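Local coordinates for protein chloramphenicol acetyltransferase (Aliivibrio fischeri, PDB 6PXA) that probably transfers the acetyl group of acetyl-CoA to chloramphenicol, giving chloramphenicol 3-acetate and CoA, at residues T84-G89 with M135-V140; E67-R72 with F116-D121; K75-A80 with T122-D127. All blocks are in the same frame, centred on the assembly; numbering follows the deposited sequence.

The three contacts join successive coils of one stacked-strand fold. Contacts 1 and 3 are buried: contact 1 rests largely on backbone hydrogen bonds and apolar packing, while contact 3 joins main chain to main chain and to an asparagine side chain, with little apolar packing. Contact 2 lies at a partly exposed edge and is dominated by carboxylates, guanidinium groups and backbone amides. Contacts 2 and 3 share the sheet in which strand 71-73 lies beside strand 122-124, with R72 probably bonded through its backbone to both T122 and V124. Contact 1 belongs to a different sheet, yet its F85 packs on V124 and its M87 on T122 and the K70 backbone. Other subunits reach contacts 1 and 3, but none touches contact 2.

Contact 1 of 3, residues T84-G89 with M135-V140; sequences TFMMAG and MIMPGV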
ATOM      1  N   THR B  84      -1.887  -8.798  -4.542  1.00 37.11           N
ATOM      2  CA  THR B  84      -2.404  -8.305  -5.813  1.00 34.97           C
ATOM      3  C   THR B  84      -1.517  -8.774  -6.955  1.00 33.41           C
ATOM      4  O   THR B  84      -0.284  -8.626  -6.900  1.00 33.37           O
ATOM      5  CB  THR B  84      -2.499  -6.770  -5.810  1.00 39.34           C
ATOM      6  OG1 THR B  84      -3.449  -6.358  -4.814  1.00 40.24           O
ATOM      7  CG2 THR B  84      -2.977  -6.271  -7.159  1.00 53.17           C
ATOM      8  N   PHE B  85      -2.148  -9.364  -7.972  1.00 35.61           N
ATOM      9  CA  PHE B  85      -1.507  -9.725  -9.235  1.00 34.24           C
ATOM     10  C   PHE B  85      -1.961  -8.745 -10.311  1.00 30.12           C
ATOM     11  O   PHE B  85      -3.144  -8.702 -10.678  1.00 32.08           O
ATOM     12  CB  PHE B  85      -1.840 -11.164  -9.616  1.00 34.71           C
ATOM     13  CG  PHE B  85      -1.399 -12.154  -8.573  1.00 36.17           C
ATOM     14  CD1 PHE B  85      -0.096 -12.635  -8.567  1.00 33.82           C
ATOM     15  CD2 PHE B  85      -2.271 -12.560  -7.575  1.00 37.87           C
ATOM     16  CE1 PHE B  85       0.318 -13.528  -7.592  1.00 36.94           C
ATOM     17  CE2 PHE B  85      -1.866 -13.448  -6.590  1.00 41.15           C
ATOM     18  CZ  PHE B  85      -0.557 -13.938  -6.612  1.00 40.55           C
ATOM     19  N   MET B  86      -1.032  -7.951 -10.805  1.00 28.53           N
ATOM     20  CA  MET B  86      -1.376  -6.978 -11.837  1.00 31.12           C
ATOM     21  C   MET B  86      -1.236  -7.629 -13.205  1.00 33.65           C
ATOM     22  O   MET B  86      -0.140  -8.060 -13.576  1.00 32.53           O
ATOM     23  CB  MET B  86      -0.489  -5.746 -11.722  1.00 32.27           C
ATOM     24  CG  MET B  86      -0.665  -5.024 -10.357  1.00 34.56           C
ATOM     25  SD  MET B  86      -2.205  -4.169 -10.118  1.00 38.81           S
ATOM     26  CE  MET B  86      -1.848  -2.671 -11.051  1.00 40.55           C
ATOM     27  N   MET B  87      -2.342  -7.715 -13.947  1.00 32.93           N
ATOM     28  CA  MET B  87      -2.291  -8.340 -15.255  1.00 32.02           C
ATOM     29  C   MET B  87      -2.398  -7.244 -16.307  1.00 39.76           C
ATOM     30  O   MET B  87      -2.313  -6.055 -15.982  1.00 38.00           O
ATOM     31  CB  MET B  87      -3.369  -9.412 -15.357  1.00 34.57           C
ATOM     32  CG  MET B  87      -3.251 -10.529 -14.272  1.00 34.64           C
ATOM     33  SD  MET B  87      -1.610 -11.287 -14.163  1.00 36.94           S
ATOM     34  CE  MET B  87      -1.601 -12.286 -15.682  1.00 32.99           C
ATOM     35  N   ALA B  88      -2.546  -7.657 -17.577  1.00 41.53           N
ATOM     36  CA  ALA B  88      -2.734  -6.775 -18.734  1.00 37.04           C
ATOM     37  C   ALA B  88      -1.491  -5.962 -19.083  1.00 36.70           C
ATOM     38  O   ALA B  88      -1.602  -4.894 -19.702  1.00 42.65           O
ATOM     39  CB  ALA B  88      -3.935  -5.835 -18.549  1.00 39.40           C
ATOM     40  N   GLY B  89      -0.308  -6.459 -18.743  1.00 35.17           N
ATOM     41  CA  GLY B  89       0.917  -5.845 -19.249  1.00 36.58           C
ATOM     42  C   GLY B  89       0.992  -4.360 -18.992  1.00 36.76           C
ATOM     43  O   GLY B  89       0.719  -3.880 -17.883  1.00 39.78           O
ATOM     44  N   MET B 135       2.337  -6.660  -3.972  1.00 33.75           N
ATOM     45  CA  MET B 135       1.885  -6.420  -5.334  1.00 38.99           C
ATOM     46  C   MET B 135       2.863  -7.042  -6.313  1.00 34.13           C
ATOM     47  O   MET B 135       4.046  -6.675  -6.328  1.00 38.85           O
ATOM     48  CB  MET B 135       1.730  -4.932  -5.622  1.00 41.78           C
ATOM     49  CG  MET B 135       0.737  -4.689  -6.744  1.00 46.97           C
ATOM     50  SD  MET B 135       0.756  -3.006  -7.402  1.00 46.99           S
ATOM     51  CE  MET B 135      -0.688  -2.352  -6.551  1.00 49.51           C
ATOM     52  N   ILE B 136       2.346  -7.935  -7.152  1.00 35.78           N
ATOM     53  CA  ILE B 136       3.111  -8.708  -8.136  1.00 33.45           C
ATOM     54  C   ILE B 136       2.864  -8.095  -9.518  1.00 29.87           C
ATOM     55  O   ILE B 136       1.740  -8.139 -10.035  1.00 31.89           O
ATOM     56  CB  ILE B 136       2.692 -10.183  -8.123  1.00 35.91           C
ATOM     57  CG1 ILE B 136       2.720 -10.750  -6.707  1.00 35.66           C
ATOM     58  CG2 ILE B 136       3.607 -10.999  -8.998  1.00 41.22           C
ATOM     59  CD1 ILE B 136       4.092 -10.702  -6.104  1.00 36.79           C
ATOM     60  N   MET B 137       3.897  -7.513 -10.114  1.00 27.44           N
ATOM     61  CA  MET B 137       3.737  -6.772 -11.364  1.00 33.16           C
ATOM     62  C   MET B 137       3.754  -7.723 -12.564  1.00 31.72           C
ATOM     63  O   MET B 137       4.110  -8.897 -12.430  1.00 35.52           O
ATOM     64  CB  MET B 137       4.827  -5.709 -11.465  1.00 30.74           C
ATOM     65  CG  MET B 137       4.820  -4.659 -10.330  1.00 37.75           C
ATOM     66  SD  MET B 137       3.373  -3.629 -10.278  1.00 44.19           S
ATOM     67  CE  MET B 137       2.295  -4.642  -9.479  1.00 35.75           C
ATOM     68  N   PRO B 138       3.341  -7.253 -13.760  1.00 35.92           N
ATOM     69  CA  PRO B 138       3.184  -8.182 -14.899  1.00 33.09           C
ATOM     70  C   PRO B 138       4.481  -8.854 -15.300  1.00 36.04           C
ATOM     71  O   PRO B 138       5.563  -8.270 -15.220  1.00 37.99           O
ATOM     72  CB  PRO B 138       2.668  -7.285 -16.035  1.00 36.26           C
ATOM     73  CG  PRO B 138       2.028  -6.067 -15.310  1.00 32.38           C
ATOM     74  CD  PRO B 138       2.895  -5.880 -14.096  1.00 35.70           C
ATOM     75  N   GLY B 139       4.353 -10.109 -15.742  1.00 34.82           N
ATOM     76  CA  GLY B 139       5.433 -10.851 -16.344  1.00 34.92           C
ATOM     77  C   GLY B 139       6.429 -11.495 -15.403  1.00 37.50           C
ATOM     78  O   GLY B 139       7.348 -12.146 -15.888  1.00 37.78           O
ATOM     79  N   VAL B 140       6.306 -11.326 -14.066  1.00 38.52           N
ATOM     80  CA  VAL B 140       7.322 -11.870 -13.161  1.00 36.76           C
ATOM     81  C   VAL B 140       7.125 -13.374 -12.946  1.00 36.14           C
ATOM     82  O   VAL B 140       6.012 -13.916 -13.019  1.00 38.39           O
ATOM     83  CB  VAL B 140       7.317 -11.116 -11.823  1.00 39.84           C
ATOM     84  CG1 VAL B 140       7.625  -9.638 -12.034  1.00 39.73           C
ATOM     85  CG2 VAL B 140       6.005 -11.275 -11.229  1.00 47.03           C
TER
HETATM   86  O   HOH W   1       1.005  -9.985 -12.194  1.00 32.78           O
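The carbonyl oxygen of I136 is gripped twice: M86 N donates to it at 2.9 Å, and a water hydrogen-bonds to it as well. The same water lies 2.6 Å from M86 O, bridging the strands where they begin to part. One step earlier, I136 N donates to T84 O at 2.7 Å in a nearly straight bond, so the parallel pairing of T84-M86 with M135-I136 is short but firm. On one face of this sheet F85 and I136 run side by side, with F85 CD1 3.7 Å from I136 CB and the ring oblique to the isoleucine. L71 and V124 also meet F85 here, in the interior of the coil. T84 and M135 share the other face. M86 CG is anti to its own carbonyl carbon (chi1 -61°), which sets it 3.9 Å from the M135 sulfur, SD; S132 and E133 of the second subunit pack against these two methionines. Beyond the strands, P138 turns its ring towards the first segment, its CG 3.4 Å from M86 O and 3.6 Å from G89 O. Parallel pairing of equivalent strands, with apolar residues stacked inside, is characteristic of the left-handed beta-helix of hexapeptide-repeat transferases.

Contact 2 of 3, residues E67-R72 with F116-D121; sequences EVDKLR and FQRAGD
D69 and D121 each carry CG anti to their own carbonyl carbon, beside the backbone N (chi1 -66° and -69°), and this sets each carboxylate against the opposite segment. D69 OD2 accepts from A119 N at 2.8 Å, on the syn side and fairly near the carboxylate plane. Its other oxygen, OD1, takes a weak, bent bond from G120 N, also at 2.8 Å, so two successive amides of the 116-121 loop rest on one buried carboxylate. R118 adds a salt bridge whose hydrogen bond is weak, NE lying 3.3 Å from D69 OD1, which sits at the edge of the guanidinium and in its plane. The backbone of E67 passes over one face of that guanidinium, while E67 OE1, on a poorly ordered side chain, makes a long ion pair with R118 NH1 at 3.7 Å.

D121 answers in the reverse direction. Its OD1 receives K70 N at 2.9 Å from above the carboxylate plane, and OD2 is gripped side-on by R72 through NE at 2.8 Å and NH1 at 2.9 Å. OD2 lies in the R72 guanidinium plane, but the two planar groups stand 87° apart. Each aspartate thus takes both backbone amide and arginine donors from the opposite segment, and the charge supplied by R118 and R72 would probably help keep both carboxylates ionised although they lie close together.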
ATOM      1  N   GLU B  67      -4.835 -13.689 -27.685  1.00 65.91           N
ATOM      2  CA  GLU B  67      -4.285 -14.215 -26.439  1.00 62.33           C
ATOM      3  C   GLU B  67      -3.793 -13.086 -25.542  1.00 50.29           C
ATOM      4  O   GLU B  67      -3.263 -12.079 -26.017  1.00 56.72           O
ATOM      5  CB  GLU B  67      -3.137 -15.188 -26.718  1.00 68.27           C
ATOM      6  CG  GLU B  67      -3.529 -16.487 -27.437  1.00 77.90           C
ATOM      7  CD  GLU B  67      -2.332 -17.167 -28.102  1.00 92.81           C
ATOM      8  OE1 GLU B  67      -1.280 -16.504 -28.242  1.00 97.81           O
ATOM      9  OE2 GLU B  67      -2.436 -18.356 -28.486  1.00 99.67           O
ATOM     10  N   VAL B  68      -3.980 -13.267 -24.241  1.00 42.16           N
ATOM     11  CA  VAL B  68      -3.542 -12.317 -23.215  1.00 43.98           C
ATOM     12  C   VAL B  68      -2.580 -13.016 -22.255  1.00 42.89           C
ATOM     13  O   VAL B  68      -2.467 -14.245 -22.238  1.00 40.35           O
ATOM     14  CB  VAL B  68      -4.726 -11.716 -22.430  1.00 38.37           C
ATOM     15  CG1 VAL B  68      -5.625 -10.890 -23.349  1.00 43.10           C
ATOM     16  CG2 VAL B  68      -5.512 -12.812 -21.726  1.00 39.88           C
ATOM     17  N   ASP B  69      -1.892 -12.203 -21.437  1.00 40.11           N
ATOM     18  CA  ASP B  69      -1.030 -12.749 -20.392  1.00 39.77           C
ATOM     19  C   ASP B  69      -1.853 -13.540 -19.377  1.00 43.04           C
ATOM     20  O   ASP B  69      -2.938 -13.125 -18.958  1.00 39.91           O
ATOM     21  CB  ASP B  69      -0.245 -11.620 -19.687  1.00 40.36           C
ATOM     22  CG  ASP B  69       0.749 -10.928 -20.622  1.00 42.50           C
ATOM     23  OD1 ASP B  69       1.322 -11.601 -21.520  1.00 40.08           O
ATOM     24  OD2 ASP B  69       0.910  -9.687 -20.527  1.00 39.43           O
ATOM     25  N   LYS B  70      -1.351 -14.708 -19.003  1.00 40.50           N
ATOM     26  CA  LYS B  70      -2.055 -15.591 -18.092  1.00 35.26           C
ATOM     27  C   LYS B  70      -1.388 -15.548 -16.718  1.00 37.64           C
ATOM     28  O   LYS B  70      -0.208 -15.206 -16.582  1.00 38.35           O
ATOM     29  CB  LYS B  70      -2.098 -17.021 -18.638  1.00 40.48           C
ATOM     30  CG  LYS B  70      -3.070 -17.200 -19.829  1.00 41.67           C
ATOM     31  CD  LYS B  70      -2.994 -18.569 -20.457  1.00 53.19           C
ATOM     32  CE  LYS B  70      -3.535 -18.491 -21.905  1.00 64.00           C
ATOM     33  NZ  LYS B  70      -3.373 -19.755 -22.684  1.00 77.00           N
ATOM     34  N   LEU B  71      -2.163 -15.899 -15.695  1.00 34.16           N
ATOM     35  CA  LEU B  71      -1.684 -15.985 -14.317  1.00 35.10           C
ATOM     36  C   LEU B  71      -1.666 -17.461 -13.918  1.00 38.86           C
ATOM     37  O   LEU B  71      -2.713 -18.108 -13.862  1.00 43.13           O
ATOM     38  CB  LEU B  71      -2.571 -15.164 -13.377  1.00 39.89           C
ATOM     39  CG  LEU B  71      -2.343 -15.456 -11.888  1.00 37.30           C
ATOM     40  CD1 LEU B  71      -0.934 -15.062 -11.475  1.00 35.79           C
ATOM     41  CD2 LEU B  71      -3.392 -14.794 -11.002  1.00 40.26           C
ATOM     42  N   ARG B  72      -0.481 -18.001 -13.646  1.00 35.96           N
ATOM     43  CA  ARG B  72      -0.343 -19.410 -13.306  1.00 41.69           C
ATOM     44  C   ARG B  72       0.238 -19.522 -11.901  1.00 43.93           C
ATOM     45  O   ARG B  72       1.303 -18.961 -11.618  1.00 47.22           O
ATOM     46  CB  ARG B  72       0.536 -20.138 -14.327  1.00 41.42           C
ATOM     47  CG  ARG B  72       0.209 -19.840 -15.769  1.00 43.30           C
ATOM     48  CD  ARG B  72       0.952 -20.854 -16.667  1.00 54.63           C
ATOM     49  NE  ARG B  72       1.764 -20.225 -17.708  1.00 63.84           N
ATOM     50  CZ  ARG B  72       2.959 -20.679 -18.103  1.00 67.91           C
ATOM     51  NH1 ARG B  72       3.632 -20.049 -19.059  1.00 63.63           N
ATOM     52  NH2 ARG B  72       3.498 -21.750 -17.529  1.00 69.14           N
ATOM     53  N   PHE B 116      -0.777  -1.386 -26.574  1.00 39.27           N
ATOM     54  CA  PHE B 116      -0.755  -2.566 -25.722  1.00 42.11           C
ATOM     55  C   PHE B 116       0.395  -3.488 -26.096  1.00 41.19           C
ATOM     56  O   PHE B 116       0.557  -3.868 -27.267  1.00 40.42           O
ATOM     57  CB  PHE B 116      -2.069  -3.343 -25.825  1.00 42.87           C
ATOM     58  CG  PHE B 116      -2.070  -4.617 -25.005  1.00 39.40           C
ATOM     59  CD1 PHE B 116      -2.053  -4.560 -23.631  1.00 41.11           C
ATOM     60  CD2 PHE B 116      -2.038  -5.866 -25.624  1.00 42.81           C
ATOM     61  CE1 PHE B 116      -2.029  -5.717 -22.876  1.00 44.66           C
ATOM     62  CE2 PHE B 116      -2.021  -7.026 -24.874  1.00 45.38           C
ATOM     63  CZ  PHE B 116      -2.030  -6.954 -23.505  1.00 45.51           C
ATOM     64  N   GLN B 117       1.146  -3.904 -25.084  1.00 41.12           N
ATOM     65  CA  GLN B 117       2.192  -4.905 -25.215  1.00 43.28           C
ATOM     66  C   GLN B 117       2.041  -5.938 -24.108  1.00 39.15           C
ATOM     67  O   GLN B 117       1.916  -5.582 -22.936  1.00 36.60           O
ATOM     68  CB  GLN B 117       3.579  -4.274 -25.139  1.00 46.35           C
ATOM     69  CG  GLN B 117       3.980  -3.562 -26.422  1.00 52.49           C
ATOM     70  CD  GLN B 117       5.395  -3.052 -26.346  1.00 55.91           C
ATOM     71  OE1 GLN B 117       6.236  -3.424 -27.150  1.00 59.52           O
ATOM     72  NE2 GLN B 117       5.674  -2.212 -25.357  1.00 55.07           N
ATOM     73  N   ARG B 118       2.029  -7.211 -24.486  1.00 38.15           N
ATOM     74  CA  ARG B 118       2.042  -8.272 -23.497  1.00 36.96           C
ATOM     75  C   ARG B 118       3.358  -8.253 -22.729  1.00 39.98           C
ATOM     76  O   ARG B 118       4.410  -7.873 -23.254  1.00 42.09           O
ATOM     77  CB  ARG B 118       1.834  -9.631 -24.172  1.00 39.08           C
ATOM     78  CG  ARG B 118       0.411  -9.838 -24.639  1.00 40.54           C
ATOM     79  CD  ARG B 118       0.260 -11.091 -25.415  1.00 49.26           C
ATOM     80  NE  ARG B 118       0.445 -12.323 -24.644  1.00 43.44           N
ATOM     81  CZ  ARG B 118       0.391 -13.518 -25.236  1.00 45.92           C
ATOM     82  NH1 ARG B 118       0.168 -13.568 -26.534  1.00 44.08           N
ATOM     83  NH2 ARG B 118       0.559 -14.644 -24.567  1.00 49.89           N
ATOM     84  N   ALA B 119       3.284  -8.658 -21.464  1.00 37.80           N
ATOM     85  CA  ALA B 119       4.466  -8.784 -20.636  1.00 35.59           C
ATOM     86  C   ALA B 119       4.857 -10.232 -20.423  1.00 34.86           C
ATOM     87  O   ALA B 119       5.908 -10.496 -19.828  1.00 39.53           O
ATOM     88  CB  ALA B 119       4.233  -8.113 -19.277  1.00 34.61           C
ATOM     89  N   GLY B 120       4.052 -11.167 -20.913  1.00 36.66           N
ATOM     90  CA  GLY B 120       4.236 -12.568 -20.621  1.00 41.31           C
ATOM     91  C   GLY B 120       3.464 -12.960 -19.385  1.00 35.51           C
ATOM     92  O   GLY B 120       2.989 -12.119 -18.606  1.00 35.74           O
ATOM     93  N   ASP B 121       3.361 -14.270 -19.181  1.00 38.80           N
ATOM     94  CA  ASP B 121       2.597 -14.796 -18.055  1.00 38.62           C
ATOM     95  C   ASP B 121       3.212 -14.419 -16.703  1.00 39.49           C
ATOM     96  O   ASP B 121       4.432 -14.297 -16.554  1.00 36.00           O
ATOM     97  CB  ASP B 121       2.514 -16.323 -18.134  1.00 42.53           C
ATOM     98  CG  ASP B 121       1.638 -16.818 -19.293  1.00 43.18           C
ATOM     99  OD1 ASP B 121       0.999 -15.997 -20.011  1.00 34.50           O
ATOM    100  OD2 ASP B 121       1.564 -18.063 -19.463  1.00 39.56           O
TER

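Contact 3 of 3, residues K75-A80 with T122-D127; sequences KFCSIA and TIVGND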
ATOM      1  N   LYS B  75       1.178 -25.302  -6.712  1.00 49.47           N
ATOM      2  CA  LYS B  75       0.559 -26.026  -5.619  1.00 44.04           C
ATOM      3  C   LYS B  75       1.097 -25.528  -4.287  1.00 47.19           C
ATOM      4  O   LYS B  75       2.234 -25.053  -4.194  1.00 45.81           O
ATOM      5  CB  LYS B  75       0.839 -27.520  -5.744  1.00 42.36           C
ATOM      6  CG  LYS B  75       0.383 -28.132  -7.060  1.00 43.76           C
ATOM      7  CD  LYS B  75       0.966 -29.524  -7.219  1.00 49.98           C
ATOM      8  CE  LYS B  75       0.544 -30.169  -8.502  1.00 59.75           C
ATOM      9  NZ  LYS B  75       1.083 -31.573  -8.586  1.00 64.06           N
ATOM     10  N   PHE B  76       0.269 -25.649  -3.252  1.00 48.06           N
ATOM     11  CA  PHE B  76       0.714 -25.441  -1.881  1.00 47.91           C
ATOM     12  C   PHE B  76       1.156 -24.002  -1.636  1.00 43.36           C
ATOM     13  O   PHE B  76       2.086 -23.751  -0.858  1.00 39.74           O
ATOM     14  CB  PHE B  76       1.833 -26.414  -1.537  1.00 40.69           C
ATOM     15  CG  PHE B  76       1.374 -27.844  -1.453  1.00 53.51           C
ATOM     16  CD1 PHE B  76       0.479 -28.235  -0.484  1.00 47.94           C
ATOM     17  CD2 PHE B  76       1.813 -28.794  -2.363  1.00 58.32           C
ATOM     18  CE1 PHE B  76       0.044 -29.560  -0.401  1.00 46.70           C
ATOM     19  CE2 PHE B  76       1.384 -30.123  -2.275  1.00 57.99           C
ATOM     20  CZ  PHE B  76       0.497 -30.496  -1.300  1.00 51.69           C
ATOM     21  N   CYS B  77       0.509 -23.057  -2.309  1.00 41.81           N
ATOM     22  CA  CYS B  77       0.830 -21.651  -2.149  1.00 40.80           C
ATOM     23  C   CYS B  77      -0.098 -21.023  -1.125  1.00 35.68           C
ATOM     24  O   CYS B  77      -1.272 -21.386  -1.013  1.00 40.75           O
ATOM     25  CB  CYS B  77       0.728 -20.891  -3.475  1.00 42.51           C
ATOM     26  SG  CYS B  77       2.045 -21.299  -4.607  1.00 43.51           S
ATOM     27  N   SER B  78       0.450 -20.088  -0.373  1.00 35.82           N
ATOM     28  CA  SER B  78      -0.274 -19.375   0.680  1.00 41.10           C
ATOM     29  C   SER B  78      -0.326 -17.922   0.260  1.00 37.29           C
ATOM     30  O   SER B  78       0.715 -17.264   0.194  1.00 43.90           O
ATOM     31  CB  SER B  78       0.413 -19.518   2.041  1.00 42.73           C
ATOM     32  OG  SER B  78       0.427 -20.879   2.449  1.00 49.51           O
ATOM     33  N   ILE B  79      -1.523 -17.429  -0.045  1.00 40.85           N
ATOM     34  CA  ILE B  79      -1.703 -16.065  -0.539  1.00 35.98           C
ATOM     35  C   ILE B  79      -2.469 -15.261   0.512  1.00 34.90           C
ATOM     36  O   ILE B  79      -3.662 -15.499   0.749  1.00 36.13           O
ATOM     37  CB  ILE B  79      -2.409 -16.039  -1.901  1.00 35.34           C
ATOM     38  CG1 ILE B  79      -1.586 -16.838  -2.927  1.00 36.12           C
ATOM     39  CG2 ILE B  79      -2.596 -14.590  -2.344  1.00 37.39           C
ATOM     40  CD1 ILE B  79      -2.120 -16.733  -4.347  1.00 38.98           C
ATOM     41  N   ALA B  80      -1.806 -14.270   1.113  1.00 35.86           N
ATOM     42  CA  ALA B  80      -2.414 -13.523   2.211  1.00 33.77           C
ATOM     43  C   ALA B  80      -3.286 -12.369   1.711  1.00 37.74           C
ATOM     44  O   ALA B  80      -3.263 -11.993   0.530  1.00 34.58           O
ATOM     45  CB  ALA B  80      -1.340 -12.993   3.171  1.00 33.43           C
ATOM     46  N   THR B 122       2.346 -14.253 -15.712  0.86 34.14           N
ATOM     47  CA  THR B 122       2.763 -14.186 -14.311  0.86 32.95           C
ATOM     48  C   THR B 122       2.721 -15.605 -13.758  0.86 35.54           C
ATOM     49  O   THR B 122       1.672 -16.257 -13.785  0.86 34.57           O
ATOM     50  CB  THR B 122       1.870 -13.253 -13.504  0.86 34.79           C
ATOM     51  OG1 THR B 122       2.013 -11.927 -14.023  0.86 33.48           O
ATOM     52  CG2 THR B 122       2.296 -13.233 -12.045  0.86 28.17           C
ATOM     53  N   ILE B 123       3.870 -16.102 -13.314  1.00 35.61           N
ATOM     54  CA  ILE B 123       3.992 -17.465 -12.833  1.00 39.41           C
ATOM     55  C   ILE B 123       4.414 -17.410 -11.379  1.00 37.48           C
ATOM     56  O   ILE B 123       5.440 -16.803 -11.054  1.00 36.29           O
ATOM     57  CB  ILE B 123       5.006 -18.264 -13.657  1.00 41.91           C
ATOM     58  CG1 ILE B 123       4.640 -18.198 -15.139  1.00 45.64           C
ATOM     59  CG2 ILE B 123       5.023 -19.703 -13.189  1.00 45.99           C
ATOM     60  CD1 ILE B 123       5.647 -18.861 -16.060  1.00 49.53           C
ATOM     61  N   VAL B 124       3.640 -18.065 -10.520  1.00 40.25           N
ATOM     62  CA  VAL B 124       4.030 -18.342  -9.142  1.00 38.49           C
ATOM     63  C   VAL B 124       4.254 -19.847  -9.010  1.00 44.69           C
ATOM     64  O   VAL B 124       3.362 -20.651  -9.323  1.00 43.97           O
ATOM     65  CB  VAL B 124       2.986 -17.829  -8.141  1.00 40.22           C
ATOM     66  CG1 VAL B 124       3.465 -18.095  -6.708  1.00 33.53           C
ATOM     67  CG2 VAL B 124       2.756 -16.330  -8.344  1.00 36.42           C
ATOM     68  N   GLY B 125       5.460 -20.231  -8.587  1.00 41.76           N
ATOM     69  CA  GLY B 125       5.813 -21.631  -8.465  1.00 41.19           C
ATOM     70  C   GLY B 125       5.125 -22.275  -7.276  1.00 42.14           C
ATOM     71  O   GLY B 125       4.141 -21.744  -6.760  1.00 44.71           O
ATOM     72  N   ASN B 126       5.655 -23.401  -6.813  1.00 39.72           N
ATOM     73  CA  ASN B 126       5.032 -24.202  -5.769  1.00 40.29           C
ATOM     74  C   ASN B 126       5.605 -23.829  -4.412  1.00 44.76           C
ATOM     75  O   ASN B 126       6.762 -23.418  -4.302  1.00 40.53           O
ATOM     76  CB  ASN B 126       5.261 -25.691  -6.028  1.00 38.71           C
ATOM     77  CG  ASN B 126       4.818 -26.096  -7.409  1.00 41.33           C
ATOM     78  OD1 ASN B 126       3.635 -26.299  -7.642  1.00 41.41           O
ATOM     79  ND2 ASN B 126       5.763 -26.188  -8.342  1.00 48.60           N
ATOM     80  N   ASP B 127       4.776 -23.984  -3.380  1.00 44.85           N
ATOM     81  CA  ASP B 127       5.184 -23.744  -2.006  1.00 45.49           C
ATOM     82  C   ASP B 127       5.643 -22.293  -1.818  1.00 40.33           C
ATOM     83  O   ASP B 127       6.680 -22.019  -1.212  1.00 39.57           O
ATOM     84  CB  ASP B 127       6.278 -24.727  -1.584  1.00 42.43           C
ATOM     85  CG  ASP B 127       6.645 -24.577  -0.100  1.00 49.99           C
ATOM     86  OD1 ASP B 127       5.716 -24.427   0.721  1.00 50.17           O
ATOM     87  OD2 ASP B 127       7.845 -24.570   0.238  1.00 48.06           O
TER
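Two hydrogen bonds tie K75 to the coil stacked beside it. K75 N donates almost straight to N126 OD1 at 2.8 Å, and D127 N donates to K75 O at 2.9 Å. The first depends on the asparagine side chain, whose CG is placed anti to the carbonyl carbon, beside the backbone N (chi1 -54°). The side chains of K75 and N126 lie side by side and point the same way, and OD1 of N126 is also 3.6 Å from K75 CB. The motif repeats one coil further on, where D144 OD1 accepts from N126 N. At the polar end of the lysine, NZ forms a salt bridge with D190.

Weaker CA-H...O contacts reinforce the pairing, with N126 CA at 3.3 Å from K75 O and D127 CA at 3.3 Å from F76 O. F76 and D127 occupy equivalent corners of neighbouring coils, both with positive phi (64° and 60°), and their backbones stack one upon the other.

Packing inside the turn falls to C77, whose SG sits 4.1 Å from V124 CG1 and closely approaches G125 O, at 3.0 Å. Outside the coil, the F76 ring meets that of Y30 with the two planes nearly parallel and F101 of the third subunit edge-to-face, while D127 OD1 accepts from S99 OG and T100 N of that same third subunit.

Equivalent turns stacked in register, each with a side-chain oxygen bonded to the main chain of its neighbour, form a corner of the triangular left-handed beta-helix, placed here against an adjoining subunit of the trimer.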